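Diphthine synthase (Aeropyrum pernix, PDB 1WDE) probably catalyses the S-adenosyl-L-methionine-dependent trimethylation of the modified target histidine of elongation factor 2, giving the diphthamide intermediate diphthine. Local coordinates at residues Y160-C164 / A165-T169; S254-E257 / E258-L261. All coordinates share one frame; numbering follows the deposited sequence.

Contact 1. Residues Y160-C164 / A165-T169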
ATOM      1  N   TYR A 160       6.559  15.689   0.177  1.00 19.17           N
ATOM      2  CA  TYR A 160       6.563  17.092  -0.247  1.00 23.42           C
ATOM      3  C   TYR A 160       6.536  17.198  -1.790  1.00 18.22           C
ATOM      4  O   TYR A 160       5.964  18.127  -2.344  1.00 22.08           O
ATOM      5  CB  TYR A 160       7.794  17.834   0.295  1.00 19.83           C
ATOM      6  CG  TYR A 160       7.739  18.123   1.783  1.00 20.02           C
ATOM      7  CD1 TYR A 160       8.514  17.397   2.682  1.00 20.52           C
ATOM      8  CD2 TYR A 160       6.939  19.156   2.283  1.00 21.51           C
ATOM      9  CE1 TYR A 160       8.502  17.696   4.062  1.00 18.16           C
ATOM     10  CE2 TYR A 160       6.919  19.461   3.640  1.00 22.44           C
ATOM     11  CZ  TYR A 160       7.704  18.729   4.524  1.00 22.13           C
ATOM     12  OH  TYR A 160       7.712  19.046   5.859  1.00 27.58           O
ATOM     13  N   LEU A 161       7.163  16.254  -2.479  1.00 21.68           N
ATOM     14  CA  LEU A 161       7.173  16.289  -3.955  1.00 19.34           C
ATOM     15  C   LEU A 161       5.750  16.145  -4.499  1.00 22.48           C
ATOM     16  O   LEU A 161       5.372  16.801  -5.478  1.00 20.00           O
ATOM     17  CB  LEU A 161       8.095  15.184  -4.498  1.00 21.35           C
ATOM     18  CG  LEU A 161       9.587  15.521  -4.308  1.00 25.87           C
ATOM     19  CD1 LEU A 161      10.475  14.407  -4.840  1.00 27.06           C
ATOM     20  CD2 LEU A 161       9.887  16.831  -5.054  1.00 30.44           C
ATOM     21  N   ASN A 162       4.950  15.302  -3.856  1.00 15.32           N
ATOM     22  CA  ASN A 162       3.565  15.121  -4.273  1.00 17.71           C
ATOM     23  C   ASN A 162       2.842  16.440  -4.018  1.00 18.18           C
ATOM     24  O   ASN A 162       2.100  16.945  -4.865  1.00 21.99           O
ATOM     25  CB  ASN A 162       2.859  14.038  -3.442  1.00 20.42           C
ATOM     26  CG  ASN A 162       3.076  12.627  -3.961  1.00 26.67           C
ATOM     27  OD1 ASN A 162       3.375  12.406  -5.127  1.00 20.98           O
ATOM     28  ND2 ASN A 162       2.876  11.655  -3.082  1.00 20.90           N
ATOM     29  N   LEU A 163       3.031  16.983  -2.821  1.00 19.63           N
ATOM     30  CA  LEU A 163       2.390  18.240  -2.470  1.00 19.79           C
ATOM     31  C   LEU A 163       2.700  19.341  -3.480  1.00 13.58           C
ATOM     32  O   LEU A 163       1.802  20.055  -3.897  1.00 20.42           O
ATOM     33  CB  LEU A 163       2.808  18.679  -1.059  1.00 15.89           C
ATOM     34  CG  LEU A 163       2.299  17.723   0.015  1.00 16.36           C
ATOM     35  CD1 LEU A 163       2.931  18.035   1.367  1.00 21.97           C
ATOM     36  CD2 LEU A 163       0.783  17.841   0.097  1.00 23.44           C
ATOM     37  N   CYS A 164       3.961  19.476  -3.872  1.00 18.94           N
ATOM     38  CA  CYS A 164       4.343  20.510  -4.842  1.00 24.95           C
ATOM     39  C   CYS A 164       3.702  20.288  -6.224  1.00 23.07           C
ATOM     40  O   CYS A 164       3.592  21.220  -7.028  1.00 19.56           O
ATOM     41  CB  CYS A 164       5.869  20.564  -5.008  1.00 17.75           C
ATOM     42  SG  CYS A 164       6.832  20.954  -3.524  1.00 26.94           S
ATOM     43  N   ALA A 165       3.294  19.056  -6.505  1.00 20.12           N
ATOM     44  CA  ALA A 165       2.671  18.745  -7.782  1.00 23.40           C
ATOM     45  C   ALA A 165       1.154  18.807  -7.651  1.00 23.28           C
ATOM     46  O   ALA A 165       0.435  18.616  -8.623  1.00 20.34           O
ATOM     47  CB  ALA A 165       3.096  17.361  -8.249  1.00 20.87           C
ATOM     48  N   GLY A 166       0.685  19.060  -6.431  1.00 18.45           N
ATOM     49  CA  GLY A 166      -0.742  19.126  -6.155  1.00 21.59           C
ATOM     50  C   GLY A 166      -1.360  17.729  -6.095  1.00 22.38           C
ATOM     51  O   GLY A 166      -2.543  17.547  -6.409  1.00 22.42           O
ATOM     52  N   LEU A 167      -0.563  16.743  -5.684  1.00 16.77           N
ATOM     53  CA  LEU A 167      -1.009  15.356  -5.630  1.00 14.33           C
ATOM     54  C   LEU A 167      -1.183  14.805  -4.211  1.00 21.42           C
ATOM     55  O   LEU A 167      -0.439  15.159  -3.310  1.00 16.89           O
ATOM     56  CB  LEU A 167      -0.014  14.465  -6.378  1.00 18.54           C
ATOM     57  CG  LEU A 167       0.323  14.819  -7.836  1.00 23.99           C
ATOM     58  CD1 LEU A 167       1.406  13.881  -8.365  1.00 21.07           C
ATOM     59  CD2 LEU A 167      -0.920  14.710  -8.671  1.00 17.51           C
ATOM     60  N   HIS A 168      -2.165  13.919  -4.041  1.00 19.76           N
ATOM     61  CA  HIS A 168      -2.444  13.287  -2.746  1.00 19.10           C
ATOM     62  C   HIS A 168      -1.470  12.126  -2.558  1.00 21.29           C
ATOM     63  O   HIS A 168      -1.215  11.347  -3.491  1.00 19.29           O
ATOM     64  CB  HIS A 168      -3.857  12.708  -2.699  1.00 20.12           C
ATOM     65  CG  HIS A 168      -4.943  13.668  -3.069  1.00 15.65           C
ATOM     66  ND1 HIS A 168      -5.003  14.958  -2.582  1.00 18.57           N
ATOM     67  CD2 HIS A 168      -6.089  13.478  -3.773  1.00 15.57           C
ATOM     68  CE1 HIS A 168      -6.138  15.517  -2.963  1.00 16.77           C
ATOM     69  NE2 HIS A 168      -6.818  14.638  -3.686  1.00 18.80           N
ATOM     70  N   THR A 169      -0.925  12.006  -1.353  1.00 19.22           N
ATOM     71  CA  THR A 169       0.017  10.938  -1.060  1.00 18.50           C
ATOM     72  C   THR A 169      -0.693   9.727  -0.451  1.00 23.26           C
ATOM     73  O   THR A 169      -1.595   9.859   0.385  1.00 21.68           O
ATOM     74  CB  THR A 169       1.088  11.399  -0.036  1.00 25.76           C
ATOM     75  OG1 THR A 169       1.843  12.491  -0.575  1.00 20.30           O
ATOM     76  CG2 THR A 169       2.033  10.252   0.294  1.00 18.04           C
TER

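Contact 2. Residues S254-E257 / E258-L261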
ATOM      1  N   SER A 254      -9.831  20.161  -3.353  1.00 18.65           N
ATOM      2  CA  SER A 254     -10.628  20.989  -4.238  1.00 28.42           C
ATOM      3  C   SER A 254     -11.950  21.178  -3.489  1.00 25.74           C
ATOM      4  O   SER A 254     -12.294  20.383  -2.615  1.00 26.41           O
ATOM      5  CB  SER A 254     -10.875  20.261  -5.568  1.00 23.58           C
ATOM      6  OG  SER A 254     -12.097  19.540  -5.531  1.00 26.69           O
ATOM      7  N   GLY A 255     -12.684  22.236  -3.802  1.00 26.51           N
ATOM      8  CA  GLY A 255     -13.947  22.456  -3.120  1.00 27.10           C
ATOM      9  C   GLY A 255     -14.847  21.235  -3.161  1.00 30.87           C
ATOM     10  O   GLY A 255     -15.438  20.846  -2.147  1.00 23.40           O
ATOM     11  N   VAL A 256     -14.962  20.624  -4.337  1.00 25.93           N
ATOM     12  CA  VAL A 256     -15.792  19.435  -4.475  1.00 29.51           C
ATOM     13  C   VAL A 256     -15.220  18.289  -3.632  1.00 27.50           C
ATOM     14  O   VAL A 256     -15.975  17.510  -3.056  1.00 23.65           O
ATOM     15  CB  VAL A 256     -15.925  19.006  -5.963  1.00 31.12           C
ATOM     16  CG1 VAL A 256     -16.519  17.607  -6.062  1.00 29.36           C
ATOM     17  CG2 VAL A 256     -16.845  19.997  -6.702  1.00 34.60           C
ATOM     18  N   GLU A 257     -13.894  18.208  -3.526  1.00 24.89           N
ATOM     19  CA  GLU A 257     -13.277  17.140  -2.730  1.00 27.42           C
ATOM     20  C   GLU A 257     -13.551  17.225  -1.231  1.00 25.91           C
ATOM     21  O   GLU A 257     -13.696  16.200  -0.570  1.00 21.35           O
ATOM     22  CB  GLU A 257     -11.773  17.098  -2.961  1.00 21.90           C
ATOM     23  CG  GLU A 257     -11.366  16.414  -4.270  1.00 22.91           C
ATOM     24  CD  GLU A 257      -9.867  16.345  -4.397  1.00 21.30           C
ATOM     25  OE1 GLU A 257      -9.209  17.388  -4.220  1.00 26.86           O
ATOM     26  OE2 GLU A 257      -9.340  15.253  -4.655  1.00 20.11           O
ATOM     27  N   GLU A 258     -13.573  18.442  -0.692  1.00 24.66           N
ATOM     28  CA  GLU A 258     -13.869  18.662   0.724  1.00 28.28           C
ATOM     29  C   GLU A 258     -15.264  18.125   1.014  1.00 26.68           C
ATOM     30  O   GLU A 258     -15.520  17.530   2.067  1.00 27.14           O
ATOM     31  CB  GLU A 258     -13.834  20.163   1.065  1.00 29.47           C
ATOM     32  CG  GLU A 258     -12.421  20.724   1.149  1.00 48.27           C
ATOM     33  CD  GLU A 258     -12.370  22.224   1.460  1.00 58.57           C
ATOM     34  OE1 GLU A 258     -11.248  22.738   1.676  1.00 58.62           O
ATOM     35  OE2 GLU A 258     -13.435  22.886   1.479  1.00 58.07           O
ATOM     36  N   TRP A 259     -16.170  18.347   0.067  1.00 23.97           N
ATOM     37  CA  TRP A 259     -17.544  17.887   0.209  1.00 25.25           C
ATOM     38  C   TRP A 259     -17.574  16.360   0.153  1.00 27.92           C
ATOM     39  O   TRP A 259     -18.223  15.729   0.988  1.00 24.08           O
ATOM     40  CB  TRP A 259     -18.394  18.517  -0.897  1.00 30.22           C
ATOM     41  CG  TRP A 259     -19.797  18.001  -1.053  1.00 26.19           C
ATOM     42  CD1 TRP A 259     -20.831  18.110  -0.162  1.00 31.86           C
ATOM     43  CD2 TRP A 259     -20.319  17.302  -2.192  1.00 28.31           C
ATOM     44  NE1 TRP A 259     -21.969  17.518  -0.676  1.00 26.23           N
ATOM     45  CE2 TRP A 259     -21.680  17.015  -1.921  1.00 31.80           C
ATOM     46  CE3 TRP A 259     -19.770  16.888  -3.413  1.00 32.80           C
ATOM     47  CZ2 TRP A 259     -22.495  16.330  -2.831  1.00 34.78           C
ATOM     48  CZ3 TRP A 259     -20.583  16.207  -4.318  1.00 30.71           C
ATOM     49  CH2 TRP A 259     -21.931  15.936  -4.020  1.00 30.50           C
ATOM     50  N   LEU A 260     -16.868  15.774  -0.817  1.00 27.11           N
ATOM     51  CA  LEU A 260     -16.804  14.315  -0.979  1.00 28.03           C
ATOM     52  C   LEU A 260     -16.160  13.639   0.228  1.00 21.15           C
ATOM     53  O   LEU A 260     -16.697  12.661   0.742  1.00 26.72           O
ATOM     54  CB  LEU A 260     -16.003  13.936  -2.237  1.00 25.90           C
ATOM     55  CG  LEU A 260     -16.578  14.381  -3.589  1.00 27.97           C
ATOM     56  CD1 LEU A 260     -15.583  14.075  -4.726  1.00 18.67           C
ATOM     57  CD2 LEU A 260     -17.901  13.670  -3.816  1.00 26.26           C
ATOM     58  N   LEU A 261     -15.006  14.152   0.665  1.00 25.06           N
ATOM     59  CA  LEU A 261     -14.280  13.599   1.820  1.00 25.05           C
ATOM     60  C   LEU A 261     -15.072  13.743   3.127  1.00 27.77           C
ATOM     61  O   LEU A 261     -15.041  12.858   3.990  1.00 23.87           O
ATOM     62  CB  LEU A 261     -12.908  14.273   1.982  1.00 19.12           C
ATOM     63  CG  LEU A 261     -12.085  13.753   3.170  1.00 26.04           C
ATOM     64  CD1 LEU A 261     -11.800  12.279   2.961  1.00 28.23           C
ATOM     65  CD2 LEU A 261     -10.768  14.525   3.310  1.00 24.52           C
TER
HETATM   66  O   HOH W   1     -16.127  22.532  -0.263  1.00 37.12           O

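Contact 1. Residues Y160-C164 / A165-T169
Asn162 and Thr169 meet across the turn that ends a helix and starts a strand, and their pairing shows how one amide can fix such a turn. The Asn162 amide donates from ND2 to Thr169 OG1 at 2.8 Å. The bond is nearly straight (166°), and the hydroxyl lies close to the amide plane. Placing CG beside the backbone N and anti to the carbonyl carbon (chi1 -85°) carries the amide across to the returning chain, where the two side chains cross at about a right angle. The other end of the amide is held: OD1 accepts from Gly139 N, which should keep the group from flipping. A leucine in place of Asn162 would probably leave both Thr169 OG1 and Gly139 N without their mate.

The backbone carbonyl is shared too. Asn162 O accepts from Leu167 N at 2.8 Å and from Ala165 N at 2.9 Å, and the two donors reach it from opposite faces of the carbonyl plane. Gly166 N returns to Leu163 O at 2.9 Å; this bond, the one from Leu167 N to Asn162 O and the positive phi of Gly166 (76°) make up a Schellman motif. Ala165 and Leu167 close round the same residue: Ala165 CB lies 3.6 Å from Asn162 O, and Leu167, crossing Asn162 at about a right angle, brings CB to 4.1 Å from Asn162 CB and CD1 toward the amide oxygen.

The turn belongs to a beta-alpha-beta unit, in which helix 153-165 links the parallel neighbours 137-143 and 168-173. Asn162 therefore ties the helix to both strands, Cys164 adds a disulfide to Cys285 in helix 277-287, and strand 168-173 runs on to Leu173, which probably binds S-adenosyl-L-methionine.

Contact 2. Residues S254-E257 / E258-L261
Gly255 O takes two donors, Trp259 N from the next turn of the helix and a water. The water is the closer, at 2.6 Å, whereas the amide bond from Trp259 N to Gly255 O is long (3.4 Å) and weak. The same water also donates to Glu258 OE2 at 3.2 Å. Glu258 runs out extended beyond CG, which brings its carboxylate to the water and closes a bridge from side chain to first-turn carbonyl.

Regular helix bonds follow. Leu261 N reaches Glu257 O at 2.7 Å and nearly straight (170°), and Glu258 N and Leu260 N bind the carbonyls of Ser254 and Val256 a little less straight. On another flank, Val256 and Leu260 lie side by side pointing the same way, with Val256 CG1 3.9 Å from Leu260 CD1. That methyl sits anti to the backbone N (chi1 167°), which directs it along the helix toward the leucine. The Trp259 ring offers an edge to the first turn: Val256 O lies in its plane, 3.9 Å from CE3.

The start of the helix is a textbook capping box. Ser254, at the N-cap, accepts through OG from Glu257 N at 3.0 Å, and in return Glu257 OE1 accepts from Ser254 N at 3.0 Å. The glutamate uses the lone pair turned away from its other oxygen, and OE1 also forms a salt bridge with Arg136, while OE2 accepts from Ser133 N and His168 NE2.

Two amides at the start of the helix, those of Ser254 and Glu257, thus find side-chain acceptors where no preceding turn supplies a carbonyl. A carboxylate set at the positive end of a helix dipole and beside an arginine is likely to be ionised, so the cap doubles as an electrostatic link between helix 255-264 and the chain around Ser133, Arg136 and His168.

In the fold
Both contacts are local and sit at helix boundaries, but at opposite ends: contact 1 closes helix 153-165 at its C-terminus, contact 2 opens helix 255-264 at its N-terminus. Contact 1 is the more enclosed and works mainly with neutral groups, an amide and a hydroxyl beside the mixed sheet. Contact 2 lies farther out, mixing a buried carboxylate with exposed apolar side chains and a bridging water. Their centres are 17 Å apart, yet they touch directly through a probable hydrogen bond of 2.8 Å between His168 NE2 and Glu257 OE2. Arg136 serves both, binding Gly166 O in one and Glu257 in the other.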